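PDB 3UW2: Phosphoglucomutase/phosphomannomutase family protein, which probably catalyses the intramolecular transfer of a phosphoryl group on phosphohexoses, as a metal-dependent member of the phosphohexose mutase family. Local coordinates for residues A[66-71]-A[94-99]; A[72-77]-A[135-140]; A[128-133]-A[264-269]; A[201-206]-A[232-237]. All coordinates share one frame; numbering follows the deposited sequence.

Contacts 1 and 2 belong to the first alpha/beta/alpha domain, contact 4 to the second, and contact 3 joins the two. Contact 1 pairs strands 64-69 and 92-98; contact 2 ties the turn leading into helix 75-88 to strand 136-143 of the same sheet. Their centres are about 11 Å apart and their segments alternate along the chain, whereas contact 4 is nested inside the long loop that contact 3 closes, about 9 Å away between centres. Asp70 and Arg72 bond to 128-133, and Lys140 to the aspartates of 264-269. Val205 of contact 4 packs separately against contact 1. In contact 3 the phosphoserine loop faces the zinc-binding loop, so both domains build the site.

Contact 1. Residues A[66-71]-A[94-99]; sequences VVARDG and VDVGMV. With EDO (1,2-ethanediol), chain C.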
# COMPACT_ATOMS: atom_id res chain seq x y z
N VAL A 66 -3.67 -8.94 -17.55
CA VAL A 66 -4.53 -9.53 -16.53
C VAL A 66 -5.49 -8.46 -16.00
O VAL A 66 -5.05 -7.30 -15.74
CB VAL A 66 -3.64 -9.98 -15.34
CG1 VAL A 66 -4.45 -10.41 -14.11
CG2 VAL A 66 -2.78 -11.14 -15.77
N VAL A 67 -6.76 -8.79 -15.78
CA VAL A 67 -7.65 -7.84 -15.09
C VAL A 67 -8.26 -8.48 -13.83
O VAL A 67 -8.37 -9.67 -13.78
CB VAL A 67 -8.80 -7.29 -15.97
CG1 VAL A 67 -8.25 -6.55 -17.18
CG2 VAL A 67 -9.75 -8.41 -16.39
N ALA A 68 -8.59 -7.68 -12.81
CA ALA A 68 -9.15 -8.20 -11.58
C ALA A 68 -9.98 -7.06 -10.99
O ALA A 68 -9.86 -5.90 -11.44
CB ALA A 68 -8.00 -8.60 -10.60
N ARG A 69 -10.80 -7.40 -10.01
CA ARG A 69 -11.62 -6.39 -9.34
C ARG A 69 -11.71 -6.66 -7.86
O ARG A 69 -11.53 -7.82 -7.41
CB ARG A 69 -13.02 -6.33 -10.01
CG ARG A 69 -13.79 -7.66 -9.89
CD ARG A 69 -15.24 -7.41 -10.34
NE ARG A 69 -16.06 -8.60 -10.20
CZ ARG A 69 -16.79 -8.95 -9.12
NH1 ARG A 69 -16.85 -8.23 -7.95
NH2 ARG A 69 -17.50 -10.06 -9.23
N ASP A 70 -12.05 -5.62 -7.07
CA ASP A 70 -12.37 -5.87 -5.67
C ASP A 70 -13.87 -6.15 -5.55
O ASP A 70 -14.50 -6.48 -6.55
CB ASP A 70 -11.95 -4.70 -4.78
CG ASP A 70 -12.72 -3.42 -5.06
OD1 ASP A 70 -13.75 -3.42 -5.84
OD2 ASP A 70 -12.38 -2.38 -4.39
N GLY A 71 -14.47 -6.02 -4.35
CA GLY A 71 -15.86 -6.43 -4.20
C GLY A 71 -16.92 -5.31 -4.21
O GLY A 71 -17.99 -5.42 -3.52
N VAL A 94 -6.82 -11.70 -19.66
CA VAL A 94 -6.96 -12.78 -18.69
C VAL A 94 -7.63 -12.23 -17.45
O VAL A 94 -7.08 -11.37 -16.73
CB VAL A 94 -5.60 -13.39 -18.33
CG1 VAL A 94 -5.78 -14.51 -17.29
CG2 VAL A 94 -4.97 -13.93 -19.61
N ASP A 95 -8.85 -12.70 -17.22
CA ASP A 95 -9.67 -12.17 -16.16
C ASP A 95 -9.57 -13.09 -14.92
O ASP A 95 -10.03 -14.21 -14.97
CB ASP A 95 -11.13 -12.02 -16.66
CG ASP A 95 -12.00 -11.27 -15.68
OD1 ASP A 95 -11.62 -11.10 -14.49
OD2 ASP A 95 -13.10 -10.87 -16.11
N VAL A 96 -8.92 -12.62 -13.85
CA VAL A 96 -8.76 -13.48 -12.68
C VAL A 96 -9.90 -13.27 -11.66
O VAL A 96 -9.82 -13.82 -10.54
CB VAL A 96 -7.34 -13.35 -12.04
CG1 VAL A 96 -6.24 -13.79 -13.05
CG2 VAL A 96 -7.07 -11.93 -11.55
N GLY A 97 -10.90 -12.45 -12.03
CA GLY A 97 -12.17 -12.37 -11.30
C GLY A 97 -11.98 -11.43 -10.10
O GLY A 97 -11.19 -10.52 -10.18
N MET A 98 -12.72 -11.67 -9.00
CA MET A 98 -12.72 -10.77 -7.83
C MET A 98 -11.72 -11.30 -6.80
O MET A 98 -11.90 -12.37 -6.20
CB MET A 98 -14.13 -10.73 -7.21
CG MET A 98 -14.24 -9.77 -6.00
SD MET A 98 -15.65 -10.26 -4.92
CE MET A 98 -15.14 -11.87 -4.27
N VAL A 99 -10.62 -10.60 -6.69
CA VAL A 99 -9.52 -11.05 -5.80
C VAL A 99 -8.86 -9.80 -5.21
O VAL A 99 -9.02 -8.68 -5.76
CB VAL A 99 -8.45 -11.85 -6.53
CG1 VAL A 99 -8.96 -13.23 -6.99
CG2 VAL A 99 -7.90 -11.07 -7.74
C1 EDO C . -19.82 -8.16 -6.42
O1 EDO C . -18.70 -8.77 -5.73
C2 EDO C . -20.30 -6.85 -5.79
O2 EDO C . -19.99 -6.94 -4.40
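Val67 is held by Val94 and Val96 through two backbone bonds of a parallel ladder: its N donates to Val94 O (2.8 Å), and its O accepts from Val96 N (3.0 Å). Between Val67 and Arg69 the register slips by one residue, a beta bulge at Val96 and Gly97. Arg69 N therefore meets Gly97 O at 3.1 Å, and Arg69 O takes Val99 N. Asp95 braces the bulge with an Asx turn, its OD1 accepting from Gly97 N at 2.9 Å, while OD2 is satisfied by the hydroxyl of Tyr172. The carboxylate lies beside CG2 of Val67; on the other face of the sheet, Ala68 CB touches Val96 CG2 at 3.6 Å. Met98 lays CB over the centre of one face of the Arg69 guanidinium, 3.7 Å above its plane, and CG, anti to the backbone N (chi1 -178°), continues toward Asp70 O. At the guanidinium edge NH1 donates, nearly straight (167°), to O1 of an ethanediol (2.9 Å), probably acquired in crystallisation, whose O2 donates to Gly71 O; NH1 also donates to Asp70 O, tilted out of the plane. Asp70 OD2 bonds to Thr128 and Arg72. The two strands are the ends of a beta-alpha-beta unit whose helix 75-88 covers Val67. Helix 101-107 packs on Val66 and Val96 from the opposite face, and strand 124-127 pairs with the far edge of strand 64-69.

Contact 2. Residues A[72-77]-A[135-140]; sequences RLSGPE and DYNGFK. With PO4 (phosphate ion), chain B.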
# COMPACT_ATOMS: atom_id res chain seq x y z
N ARG A 72 -16.62 -4.25 -4.97
CA ARG A 72 -17.49 -3.12 -5.05
C ARG A 72 -18.66 -3.38 -6.00
O ARG A 72 -18.55 -4.19 -6.93
CB ARG A 72 -16.68 -1.87 -5.45
CG ARG A 72 -15.89 -1.31 -4.27
CD ARG A 72 -14.76 -0.31 -4.68
NE ARG A 72 -14.01 0.04 -3.44
CZ ARG A 72 -14.30 1.03 -2.61
NH1 ARG A 72 -15.28 1.92 -2.86
NH2 ARG A 72 -13.58 1.11 -1.49
N LEU A 73 -19.78 -2.68 -5.77
CA LEU A 73 -21.03 -2.92 -6.58
C LEU A 73 -20.84 -2.62 -8.04
O LEU A 73 -21.39 -3.36 -8.90
CB LEU A 73 -22.23 -2.11 -6.05
CG LEU A 73 -22.41 -2.09 -4.50
CD1 LEU A 73 -23.21 -0.89 -3.95
CD2 LEU A 73 -22.87 -3.43 -3.99
N SER A 74 -20.09 -1.54 -8.33
CA SER A 74 -19.72 -1.17 -9.72
C SER A 74 -18.63 -2.03 -10.35
O SER A 74 -18.38 -1.94 -11.58
CB SER A 74 -19.24 0.28 -9.76
OG SER A 74 -18.03 0.49 -8.96
N GLY A 75 -17.96 -2.87 -9.54
CA GLY A 75 -16.89 -3.75 -10.03
C GLY A 75 -17.18 -4.59 -11.26
O GLY A 75 -16.46 -4.56 -12.27
N PRO A 76 -18.26 -5.37 -11.21
CA PRO A 76 -18.43 -6.32 -12.38
C PRO A 76 -18.64 -5.50 -13.69
O PRO A 76 -18.12 -5.85 -14.74
CB PRO A 76 -19.74 -7.05 -12.03
CG PRO A 76 -19.79 -7.04 -10.52
CD PRO A 76 -19.18 -5.69 -10.08
N GLU A 77 -19.38 -4.40 -13.61
CA GLU A 77 -19.69 -3.65 -14.87
C GLU A 77 -18.38 -3.00 -15.40
O GLU A 77 -18.09 -3.00 -16.60
CB GLU A 77 -20.72 -2.55 -14.61
CG GLU A 77 -21.08 -1.75 -15.88
CD GLU A 77 -22.12 -0.65 -15.64
OE1 GLU A 77 -22.51 -0.44 -14.48
OE2 GLU A 77 -22.56 0.02 -16.63
N ASP A 135 -19.25 4.22 -3.36
CA ASP A 135 -19.49 4.79 -4.69
C ASP A 135 -18.19 5.16 -5.42
O ASP A 135 -18.23 5.64 -6.56
CB ASP A 135 -20.47 6.01 -4.62
CG ASP A 135 -20.10 7.04 -3.55
OD1 ASP A 135 -19.30 6.74 -2.62
OD2 ASP A 135 -20.67 8.17 -3.59
N TYR A 136 -17.04 4.95 -4.76
CA TYR A 136 -15.74 5.18 -5.38
C TYR A 136 -15.24 3.94 -6.00
O TYR A 136 -15.49 2.82 -5.51
CB TYR A 136 -14.69 5.58 -4.36
CG TYR A 136 -14.89 6.98 -3.84
CD1 TYR A 136 -15.98 7.27 -3.05
CD2 TYR A 136 -14.02 8.01 -4.19
CE1 TYR A 136 -16.18 8.56 -2.57
CE2 TYR A 136 -14.21 9.30 -3.72
CZ TYR A 136 -15.29 9.57 -2.92
OH TYR A 136 -15.52 10.85 -2.46
N ASN A 137 -14.50 4.14 -7.05
CA ASN A 137 -13.80 3.05 -7.67
C ASN A 137 -12.58 3.58 -8.48
O ASN A 137 -12.28 4.78 -8.47
CB ASN A 137 -14.77 2.18 -8.49
CG ASN A 137 -14.35 0.69 -8.48
OD1 ASN A 137 -13.17 0.37 -8.37
ND2 ASN A 137 -15.29 -0.19 -8.58
N GLY A 138 -11.86 2.71 -9.17
CA GLY A 138 -10.58 3.19 -9.71
C GLY A 138 -9.82 2.10 -10.34
O GLY A 138 -10.36 0.96 -10.48
N PHE A 139 -8.57 2.41 -10.73
CA PHE A 139 -7.77 1.39 -11.43
C PHE A 139 -6.32 1.48 -10.96
O PHE A 139 -5.73 2.59 -10.94
CB PHE A 139 -7.84 1.62 -12.94
CG PHE A 139 -9.27 1.71 -13.48
CD1 PHE A 139 -9.88 0.61 -14.05
CD2 PHE A 139 -9.99 2.94 -13.43
CE1 PHE A 139 -11.18 0.69 -14.54
CE2 PHE A 139 -11.29 3.04 -13.92
CZ PHE A 139 -11.90 1.88 -14.48
N LYS A 140 -5.76 0.35 -10.58
CA LYS A 140 -4.36 0.24 -10.19
C LYS A 140 -3.70 -0.50 -11.34
O LYS A 140 -4.22 -1.53 -11.72
CB LYS A 140 -4.27 -0.51 -8.82
CG LYS A 140 -4.72 0.39 -7.63
CD LYS A 140 -4.41 -0.21 -6.24
CE LYS A 140 -4.72 0.80 -5.14
NZ LYS A 140 -4.91 0.18 -3.81
P PO4 B . -5.80 2.35 -1.35
O2 PO4 B . -4.85 1.34 -0.72
O3 PO4 B . -5.94 3.56 -0.44
O4 PO4 B . -5.53 2.64 -2.79
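Side chains rather than a run of backbone bonds join Ser74 and Arg72 to Tyr136 and Asn137 at the start of strand 136-143, across a small interface of 190 Å². Asn137 ND2 points almost straight at Ser74 OG (2.8 Å, 174°), with the hydroxyl oxygen in the amide plane. Ser74 OG stands between its own backbone N and carbonyl carbon (chi1 63°), which turns it toward the strand. At the other end of the same amide, OD1 accepts from Gly138 N, a second bond that helps fix the amide's rotation. Arg72 runs past Asn137 in the opposite direction, its planar end turned 57° from the amide. An extended chain from CG to NE carries NH1 to Tyr136 O at 2.8 Å, but the N-H is poorly aimed and the bond is weak. The guanidinium is held more firmly by Asp70 and by the carbonyls of Ser130, Asn132 and Pro133. Lys140, farther along the strand, donates through NZ to phosphate O4 at 2.7 Å and forms salt bridges with Asp266 and Asp268. A type I turn from Arg72 to Gly75 leads into helix 75-88. This is the strand-to-helix connection of an alpha/beta/alpha domain, set here beside the phosphoserine loop.

Contact 3. Residues A[128-133]-A[264-269]; sequences TGSHNP and DGDGDR. With ZN (zinc ion), chain K; PO4 (phosphate ion), chain B.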
# COMPACT_ATOMS: atom_id res chain seq x y z
N THR A 128 -10.42 -1.13 -8.45
CA THR A 128 -10.62 -1.15 -7.07
C THR A 128 -10.64 0.33 -6.61
O THR A 128 -10.00 1.21 -7.22
CB THR A 128 -9.51 -1.90 -6.28
OG1 THR A 128 -9.72 -1.68 -4.87
CG2 THR A 128 -8.16 -1.32 -6.64
N GLY A 129 -11.48 0.56 -5.62
CA GLY A 129 -11.59 1.83 -4.90
C GLY A 129 -10.91 1.78 -3.55
O GLY A 129 -10.99 2.76 -2.76
N SER A 130 -10.24 0.67 -3.28
CA SER A 130 -9.33 0.55 -2.13
C SER A 130 -10.05 0.80 -0.76
O SER A 130 -11.00 0.07 -0.45
CB SER A 130 -8.06 1.43 -2.43
OG SER A 130 -7.31 1.77 -1.28
N HIS A 131 -9.70 1.85 -0.02
CA HIS A 131 -10.27 2.11 1.31
C HIS A 131 -11.47 3.06 1.25
O HIS A 131 -12.07 3.38 2.28
CB HIS A 131 -9.18 2.67 2.26
CG HIS A 131 -8.76 4.09 1.94
ND1 HIS A 131 -7.86 4.38 0.96
CD2 HIS A 131 -9.20 5.32 2.46
CE1 HIS A 131 -7.73 5.74 0.85
NE2 HIS A 131 -8.53 6.31 1.77
N ASN A 132 -11.83 3.51 0.03
CA ASN A 132 -12.79 4.63 -0.14
C ASN A 132 -14.25 4.25 -0.01
O ASN A 132 -14.53 3.04 -0.08
CB ASN A 132 -12.55 5.33 -1.50
CG ASN A 132 -11.22 6.04 -1.54
OD1 ASN A 132 -10.95 6.94 -0.74
ND2 ASN A 132 -10.33 5.55 -2.38
N PRO A 133 -15.18 5.25 0.15
CA PRO A 133 -16.62 4.92 0.27
C PRO A 133 -17.18 4.08 -0.90
O PRO A 133 -16.52 4.00 -1.96
CB PRO A 133 -17.29 6.30 0.39
CG PRO A 133 -16.22 7.20 1.02
CD PRO A 133 -14.94 6.70 0.42
N ASP A 264 -7.26 -3.42 4.55
CA ASP A 264 -7.96 -2.38 3.84
C ASP A 264 -8.79 -3.02 2.71
O ASP A 264 -8.76 -4.24 2.54
CB ASP A 264 -6.99 -1.31 3.33
CG ASP A 264 -6.24 -1.73 2.10
OD1 ASP A 264 -6.08 -2.92 1.76
OD2 ASP A 264 -5.69 -0.79 1.54
N GLY A 265 -9.56 -2.22 1.98
CA GLY A 265 -10.61 -2.84 1.12
C GLY A 265 -10.12 -3.69 -0.02
O GLY A 265 -10.87 -4.53 -0.50
N ASP A 266 -8.86 -3.51 -0.50
CA ASP A 266 -8.40 -4.41 -1.54
C ASP A 266 -7.25 -5.34 -1.11
O ASP A 266 -6.68 -6.09 -1.94
CB ASP A 266 -8.05 -3.64 -2.86
CG ASP A 266 -6.87 -2.69 -2.67
OD1 ASP A 266 -6.66 -2.34 -1.50
OD2 ASP A 266 -6.14 -2.27 -3.60
N GLY A 267 -6.86 -5.29 0.15
CA GLY A 267 -5.90 -6.29 0.69
C GLY A 267 -4.40 -5.90 0.43
O GLY A 267 -3.54 -6.72 0.61
N ASP A 268 -4.09 -4.70 -0.02
CA ASP A 268 -2.64 -4.39 -0.18
C ASP A 268 -2.09 -3.65 1.09
O ASP A 268 -0.96 -3.18 1.10
CB ASP A 268 -2.34 -3.66 -1.49
CG ASP A 268 -2.89 -2.27 -1.51
OD1 ASP A 268 -3.54 -1.92 -0.52
OD2 ASP A 268 -2.73 -1.52 -2.51
N ARG A 269 -2.91 -3.59 2.15
CA ARG A 269 -2.44 -3.04 3.41
C ARG A 269 -2.94 -3.86 4.60
O ARG A 269 -4.13 -4.27 4.61
CB ARG A 269 -2.88 -1.59 3.62
CG ARG A 269 -2.32 -0.61 2.61
CD ARG A 269 -2.60 0.84 3.05
NE ARG A 269 -3.98 1.24 2.75
CZ ARG A 269 -4.55 2.37 3.16
NH1 ARG A 269 -3.88 3.26 3.90
NH2 ARG A 269 -5.82 2.61 2.83
ZN ZN K . -5.36 -0.81 -0.63
P PO4 B . -5.80 2.35 -1.35
O2 PO4 B . -4.85 1.34 -0.72
O3 PO4 B . -5.94 3.56 -0.44
O4 PO4 B . -5.53 2.64 -2.79
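The phosphoserine loop of the first domain faces the metal-binding loop of the second, the core of the active site in phosphohexose mutases. Ser130 OG is covalently joined to the phosphorus at 1.6 Å, and one oxygen of that group, O2, binds the zinc ion at 2.2 Å. The ion is also held by Asp264 OD2, Asp266 OD1 and Asp268 OD1. Apart from the bound groups the loops meet by van der Waals and CA-H...O contacts: Gly265 CA lies 3.3 Å from Ser130 O, and Thr128 OG1 lies 3.3 Å from Asp266 CB. That hydroxyl accepts from Ser130 N in an ST turn and is also bonded to Asp70, so it helps place the serine backbone. Asp266 OD2 is bonded to Thr101 and Lys140. Phosphate O3 lies near the ring plane of His131, at the edge by ND1; the bond there is modelled very short, its length doubtful. A bend at chi3 (-78°) brings the Arg269 guanidinium beside that ring, while NE forms a salt bridge with Asp264 OD2 from above the carboxylate plane (2.9 Å). Zinc, lysine and arginine would together offset the negative charge gathered here, consistent with a phosphoserine poised to exchange its phosphoryl group with a sugar substrate.

Contact 4. Residues A[201-206]-A[232-237]; sequences AGNGVA and FPNHHP
The Phe232 ring turns its CE1 edge to Asn203 O, which lies near the ring plane, while Gly202 O approaches CD1 of the same ring at 3.5 Å from an oblique direction. Over the centre of one face sits CD of Pro237, from the ring's own segment, 3.7 Å above the plane. The amides of Asn203 and Asn234 meet with their planes 34° apart: Asn234 ND2 donates nearly straight to Asn203 OD1 (2.8 Å) on a lone pair in the carbonyl plane, and the acceptor also lies in the amide plane of the donor. Asn203 CG lies opposite its carbonyl carbon (chi1 -56°), which directs the amide to Asn234. The other end of the Asn203 amide, ND2, is bound by Asp227 O, so both ends fix its rotation. A water accepts from Asn234 N and lies 2.7 Å from both Asn203 OD1 and His235 O, with more acceptors in reach than it has protons to give. Residues 201-204 form a type I' turn closed by Gly204 N to Ala201 O, in the loop between strand 197-200 and helix 206-216 of the second alpha/beta/alpha domain. Gly202 is closely packed, His235 CE1 being 3.8 Å from its CA and Pro237 CB 3.8 Å from its O; Pro237 CB also lies 3.5 Å from Ala201 O. The imidazole of His235 is gripped at both nitrogens, ND1 donating to His236 O from above that carbonyl plane and NE2 bonding to Asp200. Phe225 meets this ring with its plane at about 80°, and Arg72 of the first domain packs against Phe232.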
# COMPACT_ATOMS: atom_id res chain seq x y z
N ALA A 201 -11.95 -7.75 7.75
CA ALA A 201 -11.81 -7.35 6.35
C ALA A 201 -12.75 -6.15 6.01
O ALA A 201 -12.80 -5.73 4.87
CB ALA A 201 -12.13 -8.53 5.44
N GLY A 202 -13.57 -5.66 6.97
CA GLY A 202 -14.47 -4.52 6.67
C GLY A 202 -15.39 -4.78 5.48
O GLY A 202 -15.74 -3.84 4.78
N ASN A 203 -15.74 -6.04 5.22
CA ASN A 203 -16.62 -6.45 4.10
C ASN A 203 -15.99 -6.25 2.71
O ASN A 203 -16.71 -6.26 1.71
CB ASN A 203 -18.03 -5.83 4.16
CG ASN A 203 -18.76 -6.14 5.48
OD1 ASN A 203 -18.93 -5.25 6.34
ND2 ASN A 203 -19.04 -7.40 5.69
N GLY A 204 -14.66 -6.05 2.68
CA GLY A 204 -13.90 -5.79 1.47
C GLY A 204 -13.46 -7.09 0.86
O GLY A 204 -13.73 -8.15 1.42
N VAL A 205 -12.73 -7.02 -0.25
CA VAL A 205 -12.37 -8.21 -0.98
C VAL A 205 -11.33 -9.07 -0.25
O VAL A 205 -11.12 -10.22 -0.61
CB VAL A 205 -11.96 -7.84 -2.45
CG1 VAL A 205 -10.58 -7.24 -2.47
CG2 VAL A 205 -11.97 -9.13 -3.28
N ALA A 206 -10.67 -8.56 0.81
CA ALA A 206 -9.62 -9.33 1.51
C ALA A 206 -10.25 -10.55 2.24
O ALA A 206 -9.58 -11.57 2.45
CB ALA A 206 -8.88 -8.45 2.56
N PHE A 232 -20.46 -1.70 2.36
CA PHE A 232 -19.71 -1.45 3.64
C PHE A 232 -20.60 -1.01 4.80
O PHE A 232 -20.45 0.13 5.29
CB PHE A 232 -18.55 -0.43 3.49
CG PHE A 232 -17.61 -0.71 2.35
CD1 PHE A 232 -17.13 -1.99 2.09
CD2 PHE A 232 -17.11 0.36 1.60
CE1 PHE A 232 -16.25 -2.22 1.05
CE2 PHE A 232 -16.22 0.15 0.54
CZ PHE A 232 -15.81 -1.16 0.24
N PRO A 233 -21.52 -1.90 5.25
CA PRO A 233 -22.56 -1.47 6.16
C PRO A 233 -22.05 -1.47 7.62
O PRO A 233 -22.77 -1.04 8.52
CB PRO A 233 -23.65 -2.54 5.96
CG PRO A 233 -22.84 -3.81 5.63
CD PRO A 233 -21.79 -3.23 4.68
N ASN A 234 -20.82 -1.93 7.86
CA ASN A 234 -20.27 -1.98 9.24
C ASN A 234 -19.27 -0.93 9.58
O ASN A 234 -19.55 -0.11 10.40
CB ASN A 234 -19.72 -3.37 9.57
CG ASN A 234 -20.78 -4.38 9.54
OD1 ASN A 234 -21.67 -4.36 10.39
ND2 ASN A 234 -20.77 -5.25 8.50
N HIS A 235 -18.08 -0.99 9.02
CA HIS A 235 -17.11 0.16 9.10
C HIS A 235 -16.41 0.04 7.78
O HIS A 235 -16.34 -1.05 7.22
CB HIS A 235 -16.12 0.12 10.29
CG HIS A 235 -15.15 -1.10 10.29
ND1 HIS A 235 -14.08 -1.20 9.44
CD2 HIS A 235 -15.18 -2.31 11.01
CE1 HIS A 235 -13.44 -2.39 9.62
NE2 HIS A 235 -14.12 -3.09 10.56
N HIS A 236 -15.97 1.16 7.22
CA HIS A 236 -15.13 1.10 6.00
C HIS A 236 -13.85 0.30 6.23
O HIS A 236 -13.28 0.33 7.32
CB HIS A 236 -14.85 2.49 5.43
CG HIS A 236 -16.10 3.18 4.91
ND1 HIS A 236 -16.10 4.41 4.39
CD2 HIS A 236 -17.45 2.74 4.88
CE1 HIS A 236 -17.35 4.76 4.03
NE2 HIS A 236 -18.17 3.73 4.31
N PRO A 237 -13.40 -0.42 5.20
CA PRO A 237 -12.19 -1.19 5.36
C PRO A 237 -10.97 -0.24 5.19
O PRO A 237 -10.33 -0.16 4.12
CB PRO A 237 -12.33 -2.30 4.28
CG PRO A 237 -13.10 -1.62 3.22
CD PRO A 237 -13.96 -0.55 3.83
O HOH W 1 -18.39 -2.64 6.45